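Local coordinates for DNA-entry nuclease (Competence-specific nuclease) (Streptococcus agalactiae ILRI112, PDB 4QGO), which probably cleaves DNA without sequence specificity, as a virulence-associated nuclease of the beta-beta-alpha (His-Me finger) type, at residues S64-R75 against V164-T175; R179-F187 against T214-I222. The protein carries 1 engineered substitution. All coordinates share one frame; numbering follows the deposited sequence.

How the interactions relate
Interaction 1 pairs two neighbouring strands, 66-70 and 170-177, of the seven-stranded antiparallel sheet. Interaction 2 joins the loop after strand 170-177 to the turn between strands 213-215 and 222-224. The chain passes from one to the other through residues 176-178, yet their centres lie about 28 Å apart, on opposite sides of the chain's centre. Both are partly buried. Interaction 1 rests on six backbone bonds, with apolar side chains on one sheet face and arginines, an asparagine, a methionine and a sulfate on the other. Interaction 2 has two backbone bonds and depends more on a buried tyrosine ring, with a salt bridge inside the loop beside it.

Interaction 1. Residues S64-R75 against V164-T175; sequences STANAMLDRTIR and VDQNKRVRYRVT. With SO4 (sulfate ion), chain C.
R171 and N67 meet on one face of the main antiparallel sheet, where strands 66-70 and 170-177 are neighbours, flanked by strands 52-54 and 188-195. CG of R171 lies anti to the backbone N (chi1 -179°), and a bend at chi2 turns the chain along the neighbouring strand. Its CB and CD touch CE of M69, CD at 3.8 Å. NH1 and NH2 then grip OD1 of N67 end-on, NH1 at 2.9 Å. OD1 lies in the guanidinium plane, but NH2 comes from above the amide plane. NH1 also reaches O of A68, at 3.3 Å, on the opposite face of that carbonyl from N of Y172. At the tip, NH2 makes a weak bond to O4 of the sulfate. R173 NH1 holds the same O4 at 2.8 Å, and N67 ND2 binds O1. On this face too, R169 lays its guanidinium on CG of M69. Its NH1 forms a salt bridge to OD2 of D71, 3.0 Å away; its NH2 bonds V49 O.

On the other face, A68, L70, V170 and Y172 pack together, and V164 of helix 153-165 touches L70. Past the strand end, R75 and D165 form a side-on salt bridge, with NH2 of R75 2.9 Å from OD2 of D165. D165 OD1 also bonds the hydroxyl of Y77.

The sulfate probably comes from the crystallisation liquor. Its negative charge probably eases the closeness of two guanidinium groups.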
# COMPACT_ATOMS: atom_id res chain seq x y z
N SER A 64 -3.97 -2.82 -9.63
CA SER A 64 -4.82 -3.71 -8.87
C SER A 64 -3.94 -4.69 -8.09
O SER A 64 -2.77 -4.41 -7.84
CB SER A 64 -5.78 -4.43 -9.82
OG SER A 64 -6.80 -5.13 -9.11
N THR A 65 -4.49 -5.83 -7.70
CA THR A 65 -3.80 -6.78 -6.84
C THR A 65 -2.38 -7.11 -7.27
O THR A 65 -2.15 -7.56 -8.40
CB THR A 65 -4.61 -8.09 -6.77
OG1 THR A 65 -5.99 -7.78 -6.53
CG2 THR A 65 -4.11 -8.97 -5.64
N ALA A 66 -1.44 -6.86 -6.37
CA ALA A 66 -0.03 -7.20 -6.58
C ALA A 66 0.36 -8.29 -5.62
O ALA A 66 -0.00 -8.27 -4.43
CB ALA A 66 0.85 -5.96 -6.35
N ASN A 67 1.13 -9.25 -6.12
CA ASN A 67 1.59 -10.37 -5.31
C ASN A 67 3.08 -10.58 -5.42
O ASN A 67 3.68 -10.31 -6.45
CB ASN A 67 0.89 -11.65 -5.75
CG ASN A 67 -0.48 -11.80 -5.13
OD1 ASN A 67 -0.61 -12.09 -3.94
ND2 ASN A 67 -1.52 -11.64 -5.94
N ALA A 68 3.67 -11.10 -4.36
CA ALA A 68 5.10 -11.41 -4.37
C ALA A 68 5.42 -12.54 -3.43
O ALA A 68 4.69 -12.80 -2.46
CB ALA A 68 5.92 -10.18 -3.99
N MET A 69 6.51 -13.25 -3.75
CA MET A 69 7.21 -14.07 -2.78
C MET A 69 8.58 -13.47 -2.67
O MET A 69 9.31 -13.39 -3.66
CB MET A 69 7.31 -15.53 -3.23
CG MET A 69 8.22 -16.38 -2.34
SD MET A 69 7.59 -16.57 -0.65
CE MET A 69 6.15 -17.54 -0.94
N LEU A 70 8.89 -12.99 -1.48
CA LEU A 70 10.08 -12.21 -1.24
C LEU A 70 11.13 -13.00 -0.49
O LEU A 70 10.83 -13.71 0.47
CB LEU A 70 9.73 -10.95 -0.43
CG LEU A 70 8.67 -10.00 -1.01
CD1 LEU A 70 8.32 -8.91 0.00
CD2 LEU A 70 9.14 -9.38 -2.32
N ASP A 71 12.38 -12.86 -0.93
CA ASP A 71 13.51 -13.39 -0.19
C ASP A 71 14.77 -12.63 -0.62
O ASP A 71 14.69 -11.68 -1.42
CB ASP A 71 13.66 -14.92 -0.35
CG ASP A 71 13.95 -15.36 -1.79
OD1 ASP A 71 14.61 -14.62 -2.54
OD2 ASP A 71 13.52 -16.47 -2.16
N ARG A 72 15.91 -13.03 -0.09
CA ARG A 72 17.14 -12.28 -0.34
C ARG A 72 17.60 -12.30 -1.78
O ARG A 72 18.45 -11.48 -2.16
CB ARG A 72 18.26 -12.75 0.59
CG ARG A 72 18.11 -12.19 1.99
CD ARG A 72 19.35 -12.43 2.82
NE ARG A 72 20.18 -11.23 2.91
CZ ARG A 72 20.94 -10.93 3.96
NH1 ARG A 72 20.97 -11.74 5.01
NH2 ARG A 72 21.66 -9.82 3.96
N THR A 73 17.07 -13.20 -2.60
CA THR A 73 17.47 -13.25 -4.01
C THR A 73 16.93 -12.09 -4.85
O THR A 73 17.46 -11.82 -5.92
CB THR A 73 17.11 -14.59 -4.71
OG1 THR A 73 15.69 -14.68 -4.90
CG2 THR A 73 17.61 -15.79 -3.91
N ILE A 74 15.87 -11.42 -4.38
CA ILE A 74 15.33 -10.28 -5.12
C ILE A 74 15.35 -8.97 -4.34
O ILE A 74 14.99 -7.92 -4.86
CB ILE A 74 13.92 -10.56 -5.71
CG1 ILE A 74 12.89 -10.78 -4.60
CG2 ILE A 74 13.97 -11.75 -6.65
CD1 ILE A 74 11.46 -10.83 -5.13
N ARG A 75 15.80 -9.05 -3.09
CA ARG A 75 16.02 -7.89 -2.25
C ARG A 75 17.03 -6.94 -2.90
O ARG A 75 18.05 -7.38 -3.43
CB ARG A 75 16.53 -8.37 -0.89
CG ARG A 75 16.84 -7.27 0.11
CD ARG A 75 15.62 -6.73 0.84
NE ARG A 75 16.07 -5.95 1.99
CZ ARG A 75 16.42 -4.67 1.95
NH1 ARG A 75 16.34 -3.97 0.82
NH2 ARG A 75 16.87 -4.08 3.06
N VAL A 164 12.96 -10.14 5.71
CA VAL A 164 13.76 -10.65 4.60
C VAL A 164 15.25 -10.57 4.96
O VAL A 164 16.02 -11.47 4.62
CB VAL A 164 13.48 -9.88 3.29
CG1 VAL A 164 14.54 -10.19 2.23
CG2 VAL A 164 12.09 -10.22 2.77
N ASP A 165 15.63 -9.52 5.69
CA ASP A 165 17.03 -9.31 6.04
C ASP A 165 17.50 -10.30 7.11
O ASP A 165 18.70 -10.46 7.34
CB ASP A 165 17.26 -7.85 6.44
CG ASP A 165 17.21 -6.91 5.24
OD1 ASP A 165 17.22 -7.42 4.10
OD2 ASP A 165 17.18 -5.67 5.42
N GLN A 166 16.53 -10.94 7.76
CA GLN A 166 16.80 -12.02 8.71
C GLN A 166 16.66 -13.37 8.03
O GLN A 166 16.49 -14.39 8.70
CB GLN A 166 15.84 -11.94 9.90
CG GLN A 166 16.05 -10.73 10.80
CD GLN A 166 14.97 -10.62 11.86
OE1 GLN A 166 13.85 -11.12 11.68
NE2 GLN A 166 15.29 -9.98 12.97
N ASN A 167 16.72 -13.37 6.70
CA ASN A 167 16.66 -14.59 5.89
C ASN A 167 15.31 -15.30 5.89
O ASN A 167 15.23 -16.51 5.70
CB ASN A 167 17.78 -15.57 6.29
CG ASN A 167 19.15 -14.95 6.17
OD1 ASN A 167 19.47 -14.34 5.15
ND2 ASN A 167 19.97 -15.11 7.20
N LYS A 168 14.24 -14.54 6.09
CA LYS A 168 12.90 -15.10 6.03
C LYS A 168 12.35 -15.04 4.60
O LYS A 168 12.75 -14.19 3.80
CB LYS A 168 11.96 -14.39 6.99
CG LYS A 168 12.44 -14.48 8.43
CD LYS A 168 11.39 -13.99 9.39
CE LYS A 168 11.96 -13.90 10.80
NZ LYS A 168 12.52 -15.21 11.25
N ARG A 169 11.47 -15.98 4.28
CA ARG A 169 10.70 -15.97 3.04
C ARG A 169 9.35 -15.36 3.35
O ARG A 169 8.64 -15.83 4.24
CB ARG A 169 10.50 -17.40 2.53
CG ARG A 169 11.75 -18.05 1.96
CD ARG A 169 11.74 -18.00 0.44
NE ARG A 169 10.73 -18.89 -0.13
CZ ARG A 169 10.50 -19.03 -1.43
NH1 ARG A 169 11.19 -18.31 -2.33
NH2 ARG A 169 9.57 -19.86 -1.84
N VAL A 170 9.00 -14.30 2.64
CA VAL A 170 7.76 -13.58 2.95
C VAL A 170 6.83 -13.54 1.74
O VAL A 170 7.15 -12.99 0.70
CB VAL A 170 8.05 -12.14 3.43
CG1 VAL A 170 6.73 -11.46 3.79
CG2 VAL A 170 8.96 -12.17 4.65
N ARG A 171 5.67 -14.18 1.90
CA ARG A 171 4.60 -14.07 0.91
C ARG A 171 3.86 -12.75 1.18
O ARG A 171 3.56 -12.44 2.32
CB ARG A 171 3.67 -15.29 1.03
CG ARG A 171 2.52 -15.32 0.05
CD ARG A 171 2.95 -15.61 -1.40
NE ARG A 171 1.74 -15.75 -2.20
CZ ARG A 171 1.05 -14.74 -2.71
NH1 ARG A 171 1.49 -13.49 -2.58
NH2 ARG A 171 -0.07 -14.97 -3.38
N TYR A 172 3.60 -11.98 0.13
CA TYR A 172 3.19 -10.57 0.27
C TYR A 172 2.14 -10.25 -0.78
O TYR A 172 2.26 -10.66 -1.94
CB TYR A 172 4.44 -9.70 0.03
CG TYR A 172 4.37 -8.22 0.36
CD1 TYR A 172 3.83 -7.75 1.55
CD2 TYR A 172 4.94 -7.28 -0.50
CE1 TYR A 172 3.81 -6.39 1.85
CE2 TYR A 172 4.94 -5.93 -0.21
CZ TYR A 172 4.38 -5.49 0.97
OH TYR A 172 4.37 -4.13 1.27
N ARG A 173 1.09 -9.53 -0.38
CA ARG A 173 0.02 -9.15 -1.29
C ARG A 173 -0.42 -7.73 -0.97
O ARG A 173 -0.75 -7.43 0.18
CB ARG A 173 -1.15 -10.13 -1.20
CG ARG A 173 -2.31 -9.84 -2.18
CD ARG A 173 -3.25 -11.05 -2.30
NE ARG A 173 -3.84 -11.45 -1.02
CZ ARG A 173 -4.19 -12.70 -0.70
NH1 ARG A 173 -4.02 -13.70 -1.57
NH2 ARG A 173 -4.71 -12.96 0.50
N VAL A 174 -0.40 -6.87 -1.98
CA VAL A 174 -0.76 -5.47 -1.82
C VAL A 174 -1.87 -5.12 -2.81
O VAL A 174 -1.72 -5.31 -4.02
CB VAL A 174 0.45 -4.56 -2.06
CG1 VAL A 174 0.03 -3.10 -1.97
CG2 VAL A 174 1.56 -4.86 -1.05
N THR A 175 -2.99 -4.65 -2.29
CA THR A 175 -4.16 -4.40 -3.12
C THR A 175 -4.70 -3.01 -2.87
O THR A 175 -5.17 -2.71 -1.78
CB THR A 175 -5.28 -5.41 -2.82
OG1 THR A 175 -4.75 -6.75 -2.86
CG2 THR A 175 -6.42 -5.29 -3.83
S SO4 C . -3.89 -14.27 -5.13
O1 SO4 C . -4.23 -12.91 -5.50
O2 SO4 C . -3.39 -15.00 -6.29
O3 SO4 C . -5.08 -14.98 -4.62
O4 SO4 C . -2.87 -14.28 -4.10
O HOH W 1 15.21 -14.09 2.73

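Interaction 2. Residues R179-F187 against T214-I222; sequences RNDTDLVPF and TMDYATGEI
Y217 of the turn 214-222 lays one ring face on CB of F187 in the loop 179-187. The turn links strands 213-215 and 222-224 of a two-stranded antiparallel sheet and contains a G1 beta bulge, in which G220 and E221 both face D216. G220 has positive phi, as the first position of such a bulge requires.

CB of F187 lies 3.8 Å from the centroid of the Y217 ring and only 16° off the normal, a CH-pi contact. F187 turns its own ring elsewhere, edge-to-face with F14. Its chi1 of 70° puts CG between the backbone N and the carbonyl carbon and carries the ring away from Y217, so that CB, not the ring, is what lies over Y217. On the opposite face of Y217 lies the backbone O of M215, offset toward the rim. V185 comes in at the ring edge, in plane, with its CG1 3.9 Å from CD1 of Y217. The same CG1 touches SD of M215, and CG2 meets CA of G220. The Y217 hydroxyl bonds the backbone O of N208.

Two backbone bonds join the segments. V185 N bonds Y217 O at 3.1 Å, and L184 N bonds A218 O.

D183 crosses Y217 obliquely, with its carboxylate and the ring 39° apart. OD2 touches CB of Y217, and OD1 lies against A218. R179 holds this carboxylate in a side-on salt bridge, which fixes its rotation. NE of R179 meets the syn lone pair of D183 OD2 at 2.7 Å, and NH2 bonds OD1. The R179 guanidinium stands nearly perpendicular to the D216 carboxylate. One water bridges them, 3.0 Å from R179 NH2 and 2.9 Å from D216 OD1.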
# COMPACT_ATOMS: atom_id res chain seq x y z
N ARG A 179 -13.35 2.63 -4.11
CA ARG A 179 -14.74 2.70 -3.63
C ARG A 179 -15.70 2.09 -4.62
O ARG A 179 -16.79 1.64 -4.25
CB ARG A 179 -15.19 4.14 -3.42
CG ARG A 179 -14.48 4.90 -2.32
CD ARG A 179 -15.09 6.29 -2.16
NE ARG A 179 -15.07 7.03 -3.42
CZ ARG A 179 -15.74 8.16 -3.64
NH1 ARG A 179 -16.49 8.68 -2.68
NH2 ARG A 179 -15.66 8.75 -4.82
N ASN A 180 -15.31 2.13 -5.89
CA ASN A 180 -16.17 1.77 -6.99
C ASN A 180 -15.32 1.48 -8.22
O ASN A 180 -14.09 1.53 -8.17
CB ASN A 180 -17.16 2.90 -7.27
CG ASN A 180 -16.46 4.22 -7.53
OD1 ASN A 180 -15.54 4.30 -8.35
ND2 ASN A 180 -16.88 5.27 -6.82
N ASP A 181 -15.97 1.21 -9.34
CA ASP A 181 -15.23 0.78 -10.52
C ASP A 181 -14.54 1.91 -11.26
O ASP A 181 -13.70 1.65 -12.12
CB ASP A 181 -16.13 -0.01 -11.48
CG ASP A 181 -16.43 -1.40 -10.98
OD1 ASP A 181 -15.69 -1.90 -10.11
OD2 ASP A 181 -17.40 -2.01 -11.48
N THR A 182 -14.86 3.16 -10.93
CA THR A 182 -14.36 4.28 -11.73
C THR A 182 -13.36 5.23 -11.05
O THR A 182 -12.63 5.94 -11.74
CB THR A 182 -15.51 5.10 -12.32
OG1 THR A 182 -16.35 5.58 -11.27
CG2 THR A 182 -16.34 4.23 -13.26
N ASP A 183 -13.33 5.27 -9.71
CA ASP A 183 -12.42 6.17 -9.00
C ASP A 183 -10.99 6.02 -9.50
O ASP A 183 -10.49 4.90 -9.70
CB ASP A 183 -12.37 5.86 -7.51
CG ASP A 183 -13.53 6.45 -6.73
OD1 ASP A 183 -14.39 7.16 -7.30
OD2 ASP A 183 -13.54 6.21 -5.52
N LEU A 184 -10.31 7.14 -9.67
CA LEU A 184 -8.93 7.08 -10.12
C LEU A 184 -7.96 6.71 -9.00
O LEU A 184 -6.92 6.12 -9.25
CB LEU A 184 -8.53 8.41 -10.74
CG LEU A 184 -9.30 8.73 -12.02
CD1 LEU A 184 -8.90 10.11 -12.51
CD2 LEU A 184 -9.00 7.68 -13.06
N VAL A 185 -8.30 7.08 -7.77
CA VAL A 185 -7.37 6.96 -6.64
C VAL A 185 -7.96 6.00 -5.61
O VAL A 185 -9.14 6.08 -5.28
CB VAL A 185 -7.15 8.34 -5.97
CG1 VAL A 185 -6.19 8.24 -4.79
CG2 VAL A 185 -6.66 9.35 -6.99
N PRO A 186 -7.14 5.07 -5.09
CA PRO A 186 -7.65 4.15 -4.07
C PRO A 186 -7.86 4.89 -2.74
O PRO A 186 -7.11 5.81 -2.44
CB PRO A 186 -6.52 3.13 -3.93
CG PRO A 186 -5.29 3.87 -4.29
CD PRO A 186 -5.71 4.85 -5.38
N PHE A 187 -8.86 4.48 -1.97
CA PHE A 187 -9.08 5.12 -0.67
C PHE A 187 -8.24 4.48 0.43
O PHE A 187 -8.15 5.02 1.54
CB PHE A 187 -10.57 5.14 -0.28
CG PHE A 187 -11.13 3.78 0.07
CD1 PHE A 187 -11.09 3.30 1.38
CD2 PHE A 187 -11.69 2.97 -0.91
CE1 PHE A 187 -11.58 2.04 1.70
CE2 PHE A 187 -12.19 1.72 -0.61
CZ PHE A 187 -12.15 1.25 0.71
N THR A 214 -8.79 16.91 2.65
CA THR A 214 -9.63 15.84 2.14
C THR A 214 -9.38 15.66 0.65
O THR A 214 -8.96 16.59 -0.04
CB THR A 214 -11.13 16.07 2.42
OG1 THR A 214 -11.53 17.34 1.88
CG2 THR A 214 -11.39 16.05 3.92
N MET A 215 -9.62 14.46 0.16
CA MET A 215 -9.46 14.15 -1.25
C MET A 215 -10.73 13.55 -1.84
O MET A 215 -11.40 12.75 -1.19
CB MET A 215 -8.32 13.15 -1.45
CG MET A 215 -8.06 12.84 -2.92
SD MET A 215 -6.83 11.56 -3.20
CE MET A 215 -5.31 12.44 -2.91
N ASP A 216 -11.06 13.96 -3.06
CA ASP A 216 -12.10 13.31 -3.84
C ASP A 216 -11.42 12.17 -4.59
O ASP A 216 -10.62 12.42 -5.50
CB ASP A 216 -12.70 14.31 -4.84
CG ASP A 216 -13.87 13.74 -5.63
OD1 ASP A 216 -14.05 12.51 -5.63
OD2 ASP A 216 -14.61 14.54 -6.26
N TYR A 217 -11.71 10.93 -4.20
CA TYR A 217 -11.02 9.78 -4.79
C TYR A 217 -11.41 9.55 -6.24
O TYR A 217 -10.71 8.85 -6.98
CB TYR A 217 -11.23 8.51 -3.96
CG TYR A 217 -10.64 8.62 -2.57
CD1 TYR A 217 -9.27 8.70 -2.38
CD2 TYR A 217 -11.47 8.65 -1.45
CE1 TYR A 217 -8.73 8.82 -1.11
CE2 TYR A 217 -10.94 8.76 -0.18
CZ TYR A 217 -9.58 8.86 -0.02
OH TYR A 217 -9.07 8.98 1.26
N ALA A 218 -12.54 10.13 -6.66
CA ALA A 218 -12.92 10.01 -8.06
C ALA A 218 -11.87 10.64 -8.97
O ALA A 218 -11.50 10.05 -9.98
CB ALA A 218 -14.30 10.64 -8.30
N THR A 219 -11.40 11.83 -8.60
CA THR A 219 -10.51 12.63 -9.45
C THR A 219 -9.10 12.80 -8.91
O THR A 219 -8.16 13.10 -9.66
CB THR A 219 -11.08 14.04 -9.63
OG1 THR A 219 -11.28 14.61 -8.32
CG2 THR A 219 -12.42 14.00 -10.34
N GLY A 220 -8.94 12.63 -7.60
CA GLY A 220 -7.70 12.97 -6.94
C GLY A 220 -7.61 14.43 -6.52
O GLY A 220 -6.58 14.84 -6.00
N GLU A 221 -8.68 15.20 -6.72
CA GLU A 221 -8.68 16.62 -6.33
C GLU A 221 -8.66 16.77 -4.81
O GLU A 221 -9.46 16.16 -4.09
CB GLU A 221 -9.90 17.35 -6.90
CG GLU A 221 -9.96 18.84 -6.56
CD GLU A 221 -11.27 19.50 -6.97
OE1 GLU A 221 -11.22 20.72 -7.27
OE2 GLU A 221 -12.34 18.84 -6.95
N ILE A 222 -7.74 17.60 -4.33
CA ILE A 222 -7.54 17.79 -2.91
C ILE A 222 -8.07 19.14 -2.46
O ILE A 222 -7.84 20.16 -3.12
CB ILE A 222 -6.05 17.69 -2.59
CG1 ILE A 222 -5.59 16.24 -2.77
CG2 ILE A 222 -5.76 18.18 -1.16
CD1 ILE A 222 -4.11 16.12 -2.93
O HOH W 2 -16.70 11.43 -5.66